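Local coordinates for pvivax hypothetical protein (Plasmodium vivax, PDB 2B30) that probably acts as a metal-dependent phosphatase of the haloacid dehalogenase superfamily, Cof-like subfamily IIB, although its substrate is unknown, at residues A[96-100]-A[219-225]. Numbering follows the deposited sequence.
Sequences YINGT and TKLGHDK
In this putative HAD-superfamily hydrolase the I97-T100 turn, which links strands 94-96 and 101-103 of the core sheet, packs against the chain that leaves cap strand 216-220 and returns to the core at helix 225-235. K225, in the first turn of that helix, reaches the calcium site of D33, D35 and D248, the probable active site: its side chain approaches those of D33 and D252, forms a salt bridge with D252, and lies about 5 Å from the bound calcium ion. The extended chain of K225 crosses N98, with CE 3.9 Å from N98 OD1; that oxygen accepts a hydrogen bond from N251. No direct hydrogen bond joins the two segments. Water 1 links them instead, donating to N98 O and H223 O and accepting from T219 OG1 (2.7 Å from the water). With chi1 45°, T219 OG1 sits between its backbone N and carbonyl carbon, while the methyl CG2 faces the turn, 4.0 Å from I97 CG2. G99 lies against the 224-225 peptide: its CA makes a nearly straight CH...O contact with D224 O at 3.3 Å (166° at the hydrogen). D224 is the N-cap of helix 225-235, its OD2 accepting from Y226 N. Around the turn, I97 O accepts from both T100 N and T100 OG1, the hydroxyl at 2.6 Å and tilted 15° from the carbonyl plane. With OG1 turned back to I97 O, the methyl CG2 of T100 lies beside H223, 3.8 Å from CB and oblique to the imidazole. A second water bridges the same pair of loops, lying in the ring plane at the edge of H223, 2.7 Å from ND1, and donating to G99 O.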
loop_
_atom_site.group_PDB
_atom_site.type_symbol
_atom_site.label_atom_id
_atom_site.label_comp_id
_atom_site.label_asym_id
_atom_site.label_seq_id
_atom_site.Cartn_x
_atom_site.Cartn_y
_atom_site.Cartn_z
ATOM N N TYR A 96 8.717 -4.442 12.341
ATOM C CA TYR A 96 9.996 -5.036 12.038
ATOM C C TYR A 96 9.898 -5.910 10.809
ATOM O O TYR A 96 8.806 -6.331 10.432
ATOM C CB TYR A 96 10.463 -5.838 13.235
ATOM C CG TYR A 96 10.614 -4.982 14.457
ATOM C CD1 TYR A 96 11.636 -4.058 14.541
ATOM C CD2 TYR A 96 9.719 -5.070 15.530
ATOM C CE1 TYR A 96 11.792 -3.257 15.658
ATOM C CE2 TYR A 96 9.867 -4.264 16.657
ATOM C CZ TYR A 96 10.909 -3.365 16.703
ATOM O OH TYR A 96 11.095 -2.558 17.780
ATOM N N ILE A 97 11.046 -6.157 10.177
ATOM C CA ILE A 97 11.129 -7.021 9.004
ATOM C C ILE A 97 10.134 -6.566 7.938
ATOM O O ILE A 97 9.324 -7.344 7.438
ATOM C CB ILE A 97 10.917 -8.522 9.361
ATOM C CG1 ILE A 97 11.766 -8.904 10.585
ATOM C CG2 ILE A 97 11.270 -9.426 8.149
ATOM C CD1 ILE A 97 11.947 -10.416 10.758
ATOM N N ASN A 98 10.208 -5.278 7.627
ATOM C CA ASN A 98 9.422 -4.661 6.574
ATOM C C ASN A 98 7.927 -4.905 6.693
ATOM O O ASN A 98 7.219 -5.038 5.687
ATOM C CB ASN A 98 9.977 -5.060 5.196
ATOM C CG ASN A 98 11.290 -4.363 4.894
ATOM O OD1 ASN A 98 11.619 -3.364 5.546
ATOM N ND2 ASN A 98 12.037 -4.866 3.907
ATOM N N GLY A 99 7.448 -4.939 7.932
ATOM C CA GLY A 99 6.019 -4.998 8.187
ATOM C C GLY A 99 5.439 -6.377 8.377
ATOM O O GLY A 99 4.228 -6.501 8.584
ATOM N N THR A 100 6.294 -7.399 8.338
ATOM C CA THR A 100 5.860 -8.780 8.518
ATOM C C THR A 100 5.877 -9.208 9.999
ATOM O O THR A 100 5.278 -10.228 10.365
ATOM C CB THR A 100 6.704 -9.745 7.657
ATOM O OG1 THR A 100 8.090 -9.578 7.959
ATOM C CG2 THR A 100 6.499 -9.457 6.189
ATOM N N THR A 219 10.921 -10.400 1.345
ATOM C CA THR A 219 9.823 -10.676 2.290
ATOM C C THR A 219 8.576 -11.150 1.558
ATOM O O THR A 219 8.529 -11.140 0.326
ATOM C CB THR A 219 9.466 -9.432 3.126
ATOM O OG1 THR A 219 9.400 -8.275 2.280
ATOM C CG2 THR A 219 10.507 -9.201 4.208
ATOM N N LYS A 220 7.574 -11.579 2.322
ATOM C CA LYS A 220 6.286 -12.019 1.772
ATOM C C LYS A 220 5.632 -10.925 0.913
ATOM O O LYS A 220 5.793 -9.734 1.188
ATOM C CB LYS A 220 5.348 -12.414 2.918
ATOM C CG LYS A 220 4.047 -13.124 2.499
ATOM C CD LYS A 220 3.157 -13.374 3.712
ATOM C CE LYS A 220 2.107 -14.444 3.456
ATOM N NZ LYS A 220 1.442 -14.829 4.734
ATOM N N LEU A 221 4.900 -11.339 -0.119
ATOM C CA LEU A 221 4.230 -10.410 -1.033
ATOM C C LEU A 221 3.097 -9.688 -0.334
ATOM O O LEU A 221 2.428 -10.261 0.516
ATOM C CB LEU A 221 3.661 -11.167 -2.236
ATOM C CG LEU A 221 3.018 -10.326 -3.350
ATOM C CD1 LEU A 221 4.063 -9.546 -4.113
ATOM C CD2 LEU A 221 2.220 -11.197 -4.305
ATOM N N GLY A 222 2.871 -8.435 -0.709
ATOM C CA GLY A 222 1.750 -7.660 -0.176
ATOM C C GLY A 222 1.994 -6.989 1.165
ATOM O O GLY A 222 1.069 -6.390 1.735
ATOM N N HIS A 223 3.230 -7.069 1.663
ATOM C CA HIS A 223 3.603 -6.446 2.939
ATOM C C HIS A 223 4.709 -5.417 2.775
ATOM O O HIS A 223 5.657 -5.612 2.021
ATOM C CB HIS A 223 4.056 -7.506 3.956
ATOM C CG HIS A 223 2.969 -8.447 4.362
ATOM N ND1 HIS A 223 1.995 -8.104 5.272
ATOM C CD2 HIS A 223 2.679 -9.703 3.951
ATOM C CE1 HIS A 223 1.153 -9.113 5.410
ATOM N NE2 HIS A 223 1.547 -10.096 4.622
ATOM N N ASP A 224 4.571 -4.311 3.490
ATOM C CA ASP A 224 5.668 -3.370 3.663
ATOM C C ASP A 224 5.511 -2.677 5.028
ATOM O O ASP A 224 4.660 -3.074 5.832
ATOM C CB ASP A 224 5.708 -2.371 2.513
ATOM C CG ASP A 224 4.575 -1.399 2.570
ATOM O OD1 ASP A 224 3.415 -1.849 2.421
ATOM O OD2 ASP A 224 4.838 -0.191 2.782
ATOM N N LYS A 225 6.342 -1.674 5.299
ATOM C CA LYS A 225 6.255 -0.933 6.554
ATOM C C LYS A 225 4.865 -0.331 6.740
ATOM O O LYS A 225 4.299 -0.415 7.828
ATOM C CB LYS A 225 7.330 0.159 6.633
ATOM C CG LYS A 225 8.752 -0.373 6.843
ATOM C CD LYS A 225 9.751 0.768 7.060
ATOM C CE LYS A 225 11.188 0.331 6.786
ATOM N NZ LYS A 225 12.187 1.311 7.298
HETATM O O HOH W 1 7.754 -6.420 3.424
HETATM O O HOH W 2 1.709 -6.078 7.096
#